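Local coordinates for protein hydrolase, haloacid dehalogenase-like family (Pseudomonas syringae pv. tomato, PDB 3S6J) that binds calcium and, as a member of the haloacid dehalogenase-like hydrolases, probably acts as a sugar phosphatase, at residues E[27-32]-E[39-44]; E[108-113]-E[133-138]; E[207-212]-E[219-224]. All coordinates share one frame; numbering follows the deposited sequence.

Interaction 1. Residues E[27-32]-E[39-44]; sequences AWKEAL and LAMWRI
The aliphatic part of K29 overlaps the outer half of M41, a selenomethionine, the two chains crossing obliquely: K29 CG lies 3.7 Å from M41 SE and 3.8 Å from M41 CG. K29 CG lies anti to the backbone N (chi1 177°), which brings it against M41 SE, and a bend at chi2 sets CD 3.9 Å from M41 CG. The ammonium then donates a hydrogen bond to the L39 carbonyl, K29 NZ to L39 O being 2.9 Å. The C=O...NZ angle is 131°, and NZ stands above the carbonyl plane, 48° out of it. D33, one turn further along the same helix, is a second partner through a salt bridge, so NZ is shared between carbonyl and carboxylate.

The apolar half of the contact is carried by I44, whose two branches have separate partners. Its CG2 rests on the base of W28, 3.6 Å from W28 CB, while the indole itself leads off to stack with H79. The other branch meets L32 tip to tip, with I44 CD1 3.7 Å from L32 CD1; the same methyl packs on K29 CA at 3.8 Å.

All six touching residues are buried. L39 continues onto helix 52-63 and L32 onto helix 69-85, whereas the M41 backbone N is hydrogen-bonded to D19 of the second subunit. Consecutive helices joined by a short loop, with further helices closing over both, are consistent with the helical cap that haloacid dehalogenase-like enzymes of this type insert after the first core strand.

Interaction 2. Residues E[108-113]-E[133-138]; sequences LKWCIA and NKINIV
N136 O is approached by two groups of the neighbouring strand: I112 N donates to it at 2.8 Å with an N-H...O angle of 168°, and the CA-H of C111 makes a weaker contact with it. I112 O works likewise in the other direction, taking a 2.8 Å bond from V138 N and a CA-H...O contact from I137 CA at 3.2 Å. Because both bonds of I112 go to the residues flanking I137, the pairing is parallel. It closes the beta-alpha-beta unit formed by strand 110-113, helix 118-127 and strand 137-138, part of the Rossmann-like core of this family. The directions of 110-113 and 135-138 differ by 39°, and strand 137-138 is outermost in the sheet within this chain.

Side chains are divided between the two faces. On that of I112 and I137, I112 CG2 packs against I137 CD1 at 3.7 Å, and the I112 side chain continues to L13 and L17 near the calcium site. A more distant methyl pair, I112 CD1 with I135 CD1 at 4.0 Å, extends this patch to I135, just before strand 137-138. On the other face, C111 SG packs 3.9 Å from N136 CB, and V138 accompanies it beneath helix 151-160, where C111 meets A156 and I160, and V138 meets L152.

W110 extends the contact before the bridged residues. Its CG sits between the backbone N and carbonyl carbon (chi1 58°), its NE1 is hydrogen-bonded to D104 of helix 96-105, and the far corner of the indole, CH2, lies 4.1 Å from I135 CG2.

Interaction 3. Residues E[207-212]-E[219-224]; sequences RVYEDP and LDEIAS
Y209 and E221 make the polar part of this contact. The phenol OH donates to E221 OE1 over 2.7 Å, and the carboxylate oxygen receives it on its anti lone pair, the one directed away from OE2. E221 OE1 lies at the ring edge, in the plane of Y209, and is 3.6 Å from Y209 CE1. Ring and carboxylate planes are turned 40° against each other. Beyond CG the E221 chain is extended, with CD anti (chi2 -173°), which carries the carboxylate well out from the helical turn. R207 adds a looser electrostatic element: its NH1 remains 5.0 Å from E221 OE1, too far for a contact between the charges, though the opposite signs may steady the carboxylate.

Apolar contacts are made by I222. Its CD1 meets the aliphatic stem of R207, at 3.7 Å from R207 CG. I222 CB faces the phenol oxygen, with Y209 OH 4.1 Å away, and I222 CG2 is at the limit of contact with Y209 CE2.

Backbone bonds hold the second segment in shape. L219 O accepts from both A223 N, at 2.9 Å, and I222 N; these bonds hold a short, weakly bonded helical turn, on which E221 and I222 stand side by side.

Within the chain, the last helical turn packs against strand 207-209, outermost of the sheet and hydrogen-bonded to strand 186-190. I222 reaches V188 of that neighbouring strand and L215 of helix 212-217, while Y209 is also covered by L215 and meets the ring of H218 in the linker before 219-222.

How the interactions relate
The chain is the C-terminal hydrolase part of a longer protein. Interaction 1 lies in what is probably the helical cap, its centre about 30 Å from that of interaction 2 and about 31 Å from that of interaction 3. Interactions 2 and 3 belong to the sheet-containing core, at the two outer strands of one parallel sheet; they touch through L108 CD2 and S224 O, 4.0 Å apart. The calcium ion held by D12, D14 and D172 lies about 11 Å from the W28 side chain and about 10 Å from that of I112. Between subunits, R43 of interaction 1 forms a salt bridge with E210 of the second subunit, a residue of that subunit's own 207-212 segment.

Interaction 1. Residues E[27-32]-E[39-44]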
ATOM      1  N   ALA E  27       1.417  12.245  -3.422  1.00 30.26           N
ATOM      2  CA  ALA E  27       2.008  13.264  -4.289  1.00 30.15           C
ATOM      3  C   ALA E  27       1.884  12.909  -5.774  1.00 32.81           C
ATOM      4  O   ALA E  27       1.556  13.771  -6.595  1.00 30.79           O
ATOM      5  CB  ALA E  27       3.473  13.505  -3.917  1.00 30.70           C
ATOM      6  N   TRP E  28       2.187  11.657  -6.129  1.00 31.25           N
ATOM      7  CA  TRP E  28       1.996  11.237  -7.511  1.00 30.66           C
ATOM      8  C   TRP E  28       0.524  11.287  -7.914  1.00 29.93           C
ATOM      9  O   TRP E  28       0.202  11.720  -9.022  1.00 28.25           O
ATOM     10  CB  TRP E  28       2.600   9.856  -7.785  1.00 31.02           C
ATOM     11  CG  TRP E  28       4.070   9.945  -8.005  1.00 34.36           C
ATOM     12  CD1 TRP E  28       5.052   9.447  -7.202  1.00 31.54           C
ATOM     13  CD2 TRP E  28       4.737  10.641  -9.072  1.00 33.46           C
ATOM     14  NE1 TRP E  28       6.280   9.767  -7.706  1.00 31.57           N
ATOM     15  CE2 TRP E  28       6.121  10.498  -8.858  1.00 33.78           C
ATOM     16  CE3 TRP E  28       4.295  11.355 -10.193  1.00 31.83           C
ATOM     17  CZ2 TRP E  28       7.078  11.049  -9.722  1.00 35.23           C
ATOM     18  CZ3 TRP E  28       5.247  11.900 -11.061  1.00 35.07           C
ATOM     19  CH2 TRP E  28       6.619  11.744 -10.821  1.00 35.77           C
ATOM     20  N   LYS E  29      -0.359  10.857  -7.008  1.00 27.95           N
ATOM     21  CA  LYS E  29      -1.788  10.800  -7.292  1.00 29.99           C
ATOM     22  C   LYS E  29      -2.345  12.180  -7.645  1.00 31.80           C
ATOM     23  O   LYS E  29      -3.106  12.336  -8.600  1.00 31.78           O
ATOM     24  CB  LYS E  29      -2.562  10.205  -6.108  1.00 31.77           C
ATOM     25  CG  LYS E  29      -4.076  10.176  -6.314  1.00 31.28           C
ATOM     26  CD  LYS E  29      -4.450   9.374  -7.578  1.00 30.10           C
ATOM     27  CE  LYS E  29      -5.936   9.055  -7.569  1.00 29.16           C
ATOM     28  NZ  LYS E  29      -6.451   8.715  -8.922  1.00 32.40           N
ATOM     29  N   GLU E  30      -1.936  13.169  -6.868  1.00 31.02           N
ATOM     30  CA  GLU E  30      -2.341  14.557  -7.041  1.00 32.33           C
ATOM     31  C   GLU E  30      -1.783  15.130  -8.332  1.00 34.68           C
ATOM     32  O   GLU E  30      -2.500  15.813  -9.083  1.00 36.43           O
ATOM     33  CB  GLU E  30      -1.860  15.367  -5.834  1.00 35.34           C
ATOM     34  CG  GLU E  30      -1.921  16.860  -5.994  1.00 40.63           C
ATOM     35  CD  GLU E  30      -1.702  17.563  -4.661  1.00 44.03           C
ATOM     36  OE1 GLU E  30      -1.671  16.869  -3.624  1.00 42.50           O
ATOM     37  OE2 GLU E  30      -1.558  18.804  -4.641  1.00 47.32           O
ATOM     38  N   ALA E  31      -0.516  14.838  -8.617  1.00 32.07           N
ATOM     39  CA  ALA E  31       0.069  15.243  -9.910  1.00 33.27           C
ATOM     40  C   ALA E  31      -0.606  14.605 -11.117  1.00 31.83           C
ATOM     41  O   ALA E  31      -0.838  15.273 -12.134  1.00 34.17           O
ATOM     42  CB  ALA E  31       1.561  14.970  -9.954  1.00 31.94           C
ATOM     43  N   LEU E  32      -0.902  13.317 -11.025  1.00 28.55           N
ATOM     44  CA  LEU E  32      -1.510  12.595 -12.142  1.00 31.51           C
ATOM     45  C   LEU E  32      -2.968  13.007 -12.378  1.00 33.15           C
ATOM     46  O   LEU E  32      -3.420  13.115 -13.530  1.00 30.95           O
ATOM     47  CB  LEU E  32      -1.389  11.079 -11.956  1.00 28.46           C
ATOM     48  CG  LEU E  32       0.037  10.520 -12.111  1.00 30.51           C
ATOM     49  CD1 LEU E  32       0.243   9.197 -11.342  1.00 29.64           C
ATOM     50  CD2 LEU E  32       0.373  10.317 -13.560  1.00 30.90           C
ATOM     51  N   LEU E  39      -5.354   7.222 -12.221  1.00 35.11           N
ATOM     52  CA  LEU E  39      -4.767   5.909 -11.990  1.00 31.58           C
ATOM     53  C   LEU E  39      -5.084   5.560 -10.560  1.00 30.74           C
ATOM     54  O   LEU E  39      -4.897   6.399  -9.683  1.00 27.71           O
ATOM     55  CB  LEU E  39      -3.255   5.984 -12.143  1.00 29.45           C
ATOM     56  CG  LEU E  39      -2.692   4.918 -13.061  1.00 38.16           C
ATOM     57  CD1 LEU E  39      -2.500   5.496 -14.453  1.00 37.76           C
ATOM     58  CD2 LEU E  39      -1.384   4.390 -12.497  1.00 38.73           C
ATOM     59  N   ALA E  40      -5.590   4.353 -10.323  1.00 29.04           N
ATOM     60  CA  ALA E  40      -5.888   3.928  -8.957  1.00 27.61           C
ATOM     61  C   ALA E  40      -4.606   3.985  -8.135  1.00 28.81           C
ATOM     62  O   ALA E  40      -3.507   3.753  -8.635  1.00 27.47           O
ATOM     63  CB  ALA E  40      -6.495   2.523  -8.932  1.00 25.50           C
HETATM   64  N   MSE E  41      -4.722   4.312  -6.866  1.00 28.73           N
HETATM   65  CA  MSE E  41      -3.506   4.438  -6.073  1.00 30.28           C
HETATM   66  C   MSE E  41      -2.669   3.175  -5.853  1.00 28.23           C
HETATM   67  O   MSE E  41      -1.469   3.283  -5.659  1.00 30.03           O
HETATM   68  CB  MSE E  41      -3.781   5.184  -4.770  1.00 30.27           C
HETATM   69  CG  MSE E  41      -3.497   6.675  -4.979  1.00 30.03           C
HETATM   70 SE   MSE E  41      -4.309   7.623  -3.644  1.00 60.34          SE
HETATM   71  CE  MSE E  41      -2.726   8.045  -2.558  1.00 34.48           C
ATOM     72  N   TRP E  42      -3.268   1.994  -5.907  1.00 26.69           N
ATOM     73  CA  TRP E  42      -2.462   0.766  -5.799  1.00 27.28           C
ATOM     74  C   TRP E  42      -1.446   0.626  -6.966  1.00 29.08           C
ATOM     75  O   TRP E  42      -0.309   0.165  -6.757  1.00 26.98           O
ATOM     76  CB  TRP E  42      -3.344  -0.484  -5.679  1.00 25.56           C
ATOM     77  CG  TRP E  42      -3.979  -0.891  -6.979  1.00 27.37           C
ATOM     78  CD1 TRP E  42      -5.100  -0.357  -7.548  1.00 27.43           C
ATOM     79  CD2 TRP E  42      -3.528  -1.921  -7.868  1.00 25.20           C
ATOM     80  NE1 TRP E  42      -5.367  -0.994  -8.748  1.00 26.21           N
ATOM     81  CE2 TRP E  42      -4.417  -1.954  -8.959  1.00 28.54           C
ATOM     82  CE3 TRP E  42      -2.452  -2.812  -7.846  1.00 28.46           C
ATOM     83  CZ2 TRP E  42      -4.256  -2.837 -10.033  1.00 28.06           C
ATOM     84  CZ3 TRP E  42      -2.300  -3.694  -8.898  1.00 28.34           C
ATOM     85  CH2 TRP E  42      -3.201  -3.697  -9.979  1.00 28.76           C
ATOM     86  N   ARG E  43      -1.849   1.041  -8.173  1.00 28.47           N
ATOM     87  CA  ARG E  43      -0.973   1.022  -9.349  1.00 29.73           C
ATOM     88  C   ARG E  43       0.196   1.995  -9.190  1.00 30.33           C
ATOM     89  O   ARG E  43       1.305   1.712  -9.622  1.00 31.73           O
ATOM     90  CB  ARG E  43      -1.751   1.332 -10.662  1.00 30.83           C
ATOM     91  CG  ARG E  43      -3.108   0.626 -10.795  1.00 31.85           C
ATOM     92  CD  ARG E  43      -3.648   0.562 -12.231  1.00 31.84           C
ATOM     93  NE  ARG E  43      -2.976  -0.534 -12.929  1.00 41.70           N
ATOM     94  CZ  ARG E  43      -3.564  -1.631 -13.395  1.00 34.54           C
ATOM     95  NH1 ARG E  43      -4.870  -1.799 -13.298  1.00 30.48           N
ATOM     96  NH2 ARG E  43      -2.824  -2.553 -13.986  1.00 40.54           N
ATOM     97  N   ILE E  44      -0.053   3.153  -8.579  1.00 31.85           N
ATOM     98  CA  ILE E  44       1.029   4.102  -8.293  1.00 31.32           C
ATOM     99  C   ILE E  44       1.984   3.545  -7.223  1.00 30.80           C
ATOM    100  O   ILE E  44       3.208   3.679  -7.328  1.00 30.77           O
ATOM    101  CB  ILE E  44       0.490   5.490  -7.860  1.00 28.76           C
ATOM    102  CG1 ILE E  44      -0.327   6.122  -9.004  1.00 28.40           C
ATOM    103  CG2 ILE E  44       1.653   6.402  -7.456  1.00 27.15           C
ATOM    104  CD1 ILE E  44      -1.252   7.280  -8.605  1.00 24.84           C
TER

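Interaction 2. Residues E[108-113]-E[133-138]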
ATOM      1  N   LEU E 108      31.203  -0.566  10.095  1.00 51.09           N
ATOM      2  CA  LEU E 108      30.620  -1.069   8.850  1.00 48.53           C
ATOM      3  C   LEU E 108      30.233   0.106   7.957  1.00 45.88           C
ATOM      4  O   LEU E 108      29.596   1.052   8.414  1.00 46.78           O
ATOM      5  CB  LEU E 108      29.401  -1.950   9.143  1.00 47.34           C
ATOM      6  CG  LEU E 108      29.695  -3.114  10.108  1.00 49.36           C
ATOM      7  CD1 LEU E 108      28.412  -3.747  10.638  1.00 47.06           C
ATOM      8  CD2 LEU E 108      30.591  -4.157   9.453  1.00 45.81           C
ATOM      9  N   LYS E 109      30.630   0.043   6.687  1.00 45.34           N
ATOM     10  CA  LYS E 109      30.375   1.121   5.740  1.00 45.08           C
ATOM     11  C   LYS E 109      28.974   1.018   5.138  1.00 44.96           C
ATOM     12  O   LYS E 109      28.525  -0.077   4.782  1.00 42.24           O
ATOM     13  CB  LYS E 109      31.382   1.072   4.592  1.00 44.37           C
ATOM     14  CG  LYS E 109      32.839   0.980   4.991  1.00 48.03           C
ATOM     15  CD  LYS E 109      33.632   0.332   3.851  1.00 50.34           C
ATOM     16  CE  LYS E 109      35.107   0.721   3.849  1.00 56.48           C
ATOM     17  NZ  LYS E 109      35.910   0.055   4.927  1.00 56.44           N
ATOM     18  N   TRP E 110      28.297   2.159   5.000  1.00 43.79           N
ATOM     19  CA  TRP E 110      26.991   2.194   4.346  1.00 41.03           C
ATOM     20  C   TRP E 110      26.797   3.434   3.495  1.00 42.32           C
ATOM     21  O   TRP E 110      27.369   4.496   3.755  1.00 42.21           O
ATOM     22  CB  TRP E 110      25.845   2.087   5.354  1.00 40.25           C
ATOM     23  CG  TRP E 110      25.856   3.161   6.409  1.00 42.46           C
ATOM     24  CD1 TRP E 110      26.488   3.111   7.614  1.00 42.77           C
ATOM     25  CD2 TRP E 110      25.213   4.442   6.346  1.00 40.01           C
ATOM     26  NE1 TRP E 110      26.277   4.272   8.307  1.00 42.25           N
ATOM     27  CE2 TRP E 110      25.496   5.108   7.554  1.00 42.63           C
ATOM     28  CE3 TRP E 110      24.423   5.089   5.387  1.00 42.17           C
ATOM     29  CZ2 TRP E 110      25.012   6.392   7.838  1.00 42.00           C
ATOM     30  CZ3 TRP E 110      23.939   6.368   5.668  1.00 42.99           C
ATOM     31  CH2 TRP E 110      24.239   7.003   6.887  1.00 43.70           C
ATOM     32  N   CYS E 111      25.970   3.280   2.473  1.00 41.52           N
ATOM     33  CA  CYS E 111      25.630   4.369   1.583  1.00 41.75           C
ATOM     34  C   CYS E 111      24.131   4.352   1.336  1.00 40.70           C
ATOM     35  O   CYS E 111      23.509   3.291   1.324  1.00 39.57           O
ATOM     36  CB  CYS E 111      26.374   4.217   0.257  1.00 40.10           C
ATOM     37  SG  CYS E 111      26.223   5.636  -0.845  1.00 38.26           S
ATOM     38  N   ILE E 112      23.546   5.531   1.147  1.00 41.04           N
ATOM     39  CA  ILE E 112      22.135   5.597   0.806  1.00 39.35           C
ATOM     40  C   ILE E 112      22.032   5.701  -0.699  1.00 38.27           C
ATOM     41  O   ILE E 112      22.859   6.348  -1.331  1.00 39.44           O
ATOM     42  CB  ILE E 112      21.417   6.743   1.536  1.00 40.50           C
ATOM     43  CG1 ILE E 112      21.155   6.319   2.982  1.00 37.13           C
ATOM     44  CG2 ILE E 112      20.118   7.126   0.816  1.00 35.91           C
ATOM     45  CD1 ILE E 112      20.798   7.461   3.909  1.00 39.93           C
ATOM     46  N   ALA E 113      21.052   5.009  -1.274  1.00 38.30           N
ATOM     47  CA  ALA E 113      20.860   4.987  -2.726  1.00 35.31           C
ATOM     48  C   ALA E 113      19.375   5.065  -3.058  1.00 35.50           C
ATOM     49  O   ALA E 113      18.623   4.116  -2.796  1.00 31.13           O
ATOM     50  CB  ALA E 113      21.483   3.737  -3.336  1.00 34.27           C
ATOM     51  N   ASN E 133      24.767  16.477   2.515  1.00 60.23           N
ATOM     52  CA  ASN E 133      26.182  16.634   2.179  1.00 62.44           C
ATOM     53  C   ASN E 133      27.162  16.188   3.277  1.00 60.90           C
ATOM     54  O   ASN E 133      28.368  16.395   3.163  1.00 64.09           O
ATOM     55  CB  ASN E 133      26.490  18.052   1.657  1.00 63.42           C
ATOM     56  CG  ASN E 133      26.156  19.144   2.662  1.00 66.11           C
ATOM     57  OD1 ASN E 133      25.455  20.112   2.338  1.00 68.22           O
ATOM     58  ND2 ASN E 133      26.664  19.003   3.881  1.00 64.71           N
ATOM     59  N   LYS E 134      26.640  15.547   4.317  1.00 59.49           N
ATOM     60  CA  LYS E 134      27.475  15.047   5.402  1.00 60.17           C
ATOM     61  C   LYS E 134      27.506  13.512   5.483  1.00 61.08           C
ATOM     62  O   LYS E 134      28.118  12.950   6.397  1.00 58.77           O
ATOM     63  CB  LYS E 134      27.005  15.619   6.742  1.00 62.15           C
ATOM     64  CG  LYS E 134      27.360  17.090   6.992  1.00 64.54           C
ATOM     65  CD  LYS E 134      26.457  17.676   8.084  1.00 63.88           C
ATOM     66  CE  LYS E 134      27.051  18.890   8.775  1.00 63.74           C
ATOM     67  NZ  LYS E 134      27.822  18.481   9.986  1.00 67.39           N
ATOM     68  N   ILE E 135      26.843  12.839   4.541  1.00 57.90           N
ATOM     69  CA  ILE E 135      26.798  11.372   4.530  1.00 53.34           C
ATOM     70  C   ILE E 135      27.154  10.786   3.169  1.00 52.29           C
ATOM     71  O   ILE E 135      27.404  11.512   2.207  1.00 51.85           O
ATOM     72  CB  ILE E 135      25.396  10.835   4.883  1.00 52.08           C
ATOM     73  CG1 ILE E 135      24.338  11.510   4.004  1.00 51.80           C
ATOM     74  CG2 ILE E 135      25.096  11.026   6.365  1.00 52.29           C
ATOM     75  CD1 ILE E 135      23.021  10.773   3.942  1.00 46.52           C
ATOM     76  N   ASN E 136      27.166   9.458   3.102  1.00 50.77           N
ATOM     77  CA  ASN E 136      27.322   8.747   1.840  1.00 47.05           C
ATOM     78  C   ASN E 136      25.962   8.497   1.202  1.00 44.12           C
ATOM     79  O   ASN E 136      25.170   7.691   1.692  1.00 42.67           O
ATOM     80  CB  ASN E 136      28.038   7.416   2.073  1.00 46.59           C
ATOM     81  CG  ASN E 136      29.537   7.579   2.280  1.00 46.54           C
ATOM     82  OD1 ASN E 136      30.134   8.592   1.908  1.00 50.99           O
ATOM     83  ND2 ASN E 136      30.155   6.563   2.851  1.00 49.01           N
ATOM     84  N   ILE E 137      25.685   9.202   0.115  1.00 44.22           N
ATOM     85  CA  ILE E 137      24.407   9.063  -0.567  1.00 41.94           C
ATOM     86  C   ILE E 137      24.536   9.285  -2.068  1.00 43.16           C
ATOM     87  O   ILE E 137      25.310  10.129  -2.523  1.00 41.43           O
ATOM     88  CB  ILE E 137      23.345  10.029   0.004  1.00 43.53           C
ATOM     89  CG1 ILE E 137      22.029   9.890  -0.763  1.00 41.62           C
ATOM     90  CG2 ILE E 137      23.839  11.471  -0.052  1.00 44.36           C
ATOM     91  CD1 ILE E 137      20.871  10.617  -0.111  1.00 42.19           C
ATOM     92  N   VAL E 138      23.778   8.500  -2.826  1.00 41.81           N
ATOM     93  CA  VAL E 138      23.671   8.666  -4.270  1.00 40.19           C
ATOM     94  C   VAL E 138      22.212   8.916  -4.612  1.00 40.73           C
ATOM     95  O   VAL E 138      21.322   8.270  -4.059  1.00 39.22           O
ATOM     96  CB  VAL E 138      24.164   7.414  -5.020  1.00 41.55           C
ATOM     97  CG1 VAL E 138      23.825   7.510  -6.474  1.00 43.75           C
ATOM     98  CG2 VAL E 138      25.662   7.264  -4.858  1.00 41.93           C
TER

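Interaction 3. Residues E[207-212]-E[219-224]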
ATOM      1  N   ARG E 207      16.123 -12.458   2.306  1.00 27.65           N
ATOM      2  CA  ARG E 207      15.389 -12.424   3.567  1.00 26.41           C
ATOM      3  C   ARG E 207      14.458 -11.232   3.501  1.00 28.55           C
ATOM      4  O   ARG E 207      14.723 -10.263   2.790  1.00 29.33           O
ATOM      5  CB  ARG E 207      16.334 -12.199   4.753  1.00 27.41           C
ATOM      6  CG  ARG E 207      17.314 -13.330   5.038  1.00 28.48           C
ATOM      7  CD  ARG E 207      16.621 -14.482   5.717  1.00 26.21           C
ATOM      8  NE  ARG E 207      15.919 -15.303   4.746  1.00 24.79           N
ATOM      9  CZ  ARG E 207      15.211 -16.386   5.051  1.00 27.99           C
ATOM     10  NH1 ARG E 207      15.108 -16.799   6.321  1.00 25.20           N
ATOM     11  NH2 ARG E 207      14.612 -17.065   4.079  1.00 27.73           N
ATOM     12  N   VAL E 208      13.375 -11.288   4.251  1.00 26.77           N
ATOM     13  CA  VAL E 208      12.495 -10.152   4.368  1.00 28.26           C
ATOM     14  C   VAL E 208      12.195  -9.857   5.852  1.00 28.51           C
ATOM     15  O   VAL E 208      11.857 -10.757   6.606  1.00 25.11           O
ATOM     16  CB  VAL E 208      11.187 -10.401   3.607  1.00 28.93           C
ATOM     17  CG1 VAL E 208      10.114  -9.390   4.040  1.00 26.83           C
ATOM     18  CG2 VAL E 208      11.434 -10.386   2.095  1.00 26.52           C
ATOM     19  N   TYR E 209      12.340  -8.594   6.251  1.00 27.70           N
ATOM     20  CA  TYR E 209      12.056  -8.169   7.614  1.00 27.65           C
ATOM     21  C   TYR E 209      10.984  -7.092   7.633  1.00 29.10           C
ATOM     22  O   TYR E 209      10.713  -6.437   6.603  1.00 29.30           O
ATOM     23  CB  TYR E 209      13.341  -7.661   8.266  1.00 29.03           C
ATOM     24  CG  TYR E 209      14.411  -8.725   8.253  1.00 30.50           C
ATOM     25  CD1 TYR E 209      14.313  -9.853   9.081  1.00 31.21           C
ATOM     26  CD2 TYR E 209      15.493  -8.624   7.409  1.00 28.84           C
ATOM     27  CE1 TYR E 209      15.270 -10.839   9.069  1.00 27.87           C
ATOM     28  CE2 TYR E 209      16.460  -9.616   7.384  1.00 31.81           C
ATOM     29  CZ  TYR E 209      16.336 -10.713   8.217  1.00 29.71           C
ATOM     30  OH  TYR E 209      17.295 -11.681   8.173  1.00 32.61           O
ATOM     31  N   GLU E 210      10.377  -6.880   8.794  1.00 27.39           N
ATOM     32  CA  GLU E 210       9.333  -5.869   8.902  1.00 29.15           C
ATOM     33  C   GLU E 210       9.828  -4.471   8.601  1.00 29.62           C
ATOM     34  O   GLU E 210       9.243  -3.749   7.782  1.00 26.73           O
ATOM     35  CB  GLU E 210       8.699  -5.893  10.275  1.00 28.87           C
ATOM     36  CG  GLU E 210       7.941  -7.170  10.516  1.00 32.07           C
ATOM     37  CD  GLU E 210       7.239  -7.175  11.846  1.00 37.73           C
ATOM     38  OE1 GLU E 210       7.672  -6.432  12.753  1.00 35.49           O
ATOM     39  OE2 GLU E 210       6.247  -7.923  11.983  1.00 43.83           O
ATOM     40  N   ASP E 211      10.907  -4.101   9.277  1.00 28.77           N
ATOM     41  CA  ASP E 211      11.374  -2.733   9.296  1.00 28.66           C
ATOM     42  C   ASP E 211      12.837  -2.735   9.784  1.00 29.93           C
ATOM     43  O   ASP E 211      13.409  -3.797  10.004  1.00 26.85           O
ATOM     44  CB  ASP E 211      10.422  -1.852  10.139  1.00 27.32           C
ATOM     45  CG  ASP E 211      10.215  -2.391  11.568  1.00 30.66           C
ATOM     46  OD1 ASP E 211      11.108  -3.112  12.062  1.00 31.21           O
ATOM     47  OD2 ASP E 211       9.164  -2.107  12.193  1.00 27.38           O
ATOM     48  N   PRO E 212      13.469  -1.550   9.889  1.00 31.47           N
ATOM     49  CA  PRO E 212      14.895  -1.563  10.243  1.00 29.72           C
ATOM     50  C   PRO E 212      15.162  -2.221  11.595  1.00 30.89           C
ATOM     51  O   PRO E 212      16.190  -2.874  11.742  1.00 32.05           O
ATOM     52  CB  PRO E 212      15.270  -0.078  10.271  1.00 31.09           C
ATOM     53  CG  PRO E 212      14.256   0.575   9.342  1.00 31.16           C
ATOM     54  CD  PRO E 212      12.988  -0.208   9.511  1.00 28.25           C
ATOM     55  N   LEU E 219      20.411  -9.031  12.317  1.00 34.60           N
ATOM     56  CA  LEU E 219      21.567  -8.645  11.520  1.00 35.75           C
ATOM     57  C   LEU E 219      22.547  -9.803  11.251  1.00 37.00           C
ATOM     58  O   LEU E 219      23.193  -9.860  10.191  1.00 36.35           O
ATOM     59  CB  LEU E 219      22.278  -7.472  12.188  1.00 38.52           C
ATOM     60  CG  LEU E 219      23.129  -6.582  11.289  1.00 39.51           C
ATOM     61  CD1 LEU E 219      22.281  -6.027  10.157  1.00 36.51           C
ATOM     62  CD2 LEU E 219      23.774  -5.460  12.120  1.00 38.40           C
ATOM     63  N   ASP E 220      22.649 -10.725  12.199  1.00 36.37           N
ATOM     64  CA  ASP E 220      23.559 -11.870  12.068  1.00 37.67           C
ATOM     65  C   ASP E 220      23.164 -12.862  10.980  1.00 36.43           C
ATOM     66  O   ASP E 220      24.031 -13.487  10.379  1.00 37.53           O
ATOM     67  CB  ASP E 220      23.686 -12.618  13.397  1.00 37.94           C
ATOM     68  CG  ASP E 220      24.365 -11.786  14.461  1.00 43.50           C
ATOM     69  OD1 ASP E 220      25.296 -11.021  14.104  1.00 41.47           O
ATOM     70  OD2 ASP E 220      23.964 -11.896  15.651  1.00 49.03           O
ATOM     71  N   GLU E 221      21.862 -13.027  10.756  1.00 35.51           N
ATOM     72  CA  GLU E 221      21.356 -13.943   9.727  1.00 34.68           C
ATOM     73  C   GLU E 221      21.874 -13.560   8.349  1.00 34.90           C
ATOM     74  O   GLU E 221      21.926 -14.384   7.428  1.00 34.08           O
ATOM     75  CB  GLU E 221      19.823 -13.911   9.665  1.00 33.57           C
ATOM     76  CG  GLU E 221      19.097 -14.510  10.882  1.00 34.25           C
ATOM     77  CD  GLU E 221      17.579 -14.603  10.671  1.00 35.18           C
ATOM     78  OE1 GLU E 221      17.025 -13.851   9.828  1.00 31.30           O
ATOM     79  OE2 GLU E 221      16.934 -15.427  11.359  1.00 37.00           O
ATOM     80  N   ILE E 222      22.261 -12.303   8.202  1.00 33.63           N
ATOM     81  CA  ILE E 222      22.317 -11.750   6.877  1.00 34.27           C
ATOM     82  C   ILE E 222      23.547 -10.890   6.592  1.00 35.59           C
ATOM     83  O   ILE E 222      23.827 -10.571   5.432  1.00 37.07           O
ATOM     84  CB  ILE E 222      20.990 -10.977   6.589  1.00 36.18           C
ATOM     85  CG1 ILE E 222      20.759 -10.893   5.087  1.00 34.54           C
ATOM     86  CG2 ILE E 222      20.949  -9.597   7.334  1.00 34.66           C
ATOM     87  CD1 ILE E 222      20.829 -12.248   4.398  1.00 33.37           C
ATOM     88  N   ALA E 223      24.284 -10.523   7.640  1.00 35.46           N
ATOM     89  CA  ALA E 223      25.470  -9.669   7.490  1.00 37.67           C
ATOM     90  C   ALA E 223      26.653 -10.155   8.339  1.00 36.82           C
ATOM     91  O   ALA E 223      26.462 -10.783   9.374  1.00 36.43           O
ATOM     92  CB  ALA E 223      25.129  -8.200   7.817  1.00 33.93           C
ATOM     93  N   SER E 224      27.870  -9.873   7.878  1.00 39.31           N
ATOM     94  CA  SER E 224      29.089 -10.224   8.611  1.00 41.99           C
ATOM     95  C   SER E 224      29.663  -8.984   9.281  1.00 43.68           C
ATOM     96  O   SER E 224      30.114  -8.068   8.580  1.00 43.95           O
ATOM     97  CB  SER E 224      30.146 -10.786   7.661  1.00 40.05           C
ATOM     98  OG  SER E 224      29.702 -11.969   7.036  1.00 38.12           O
TER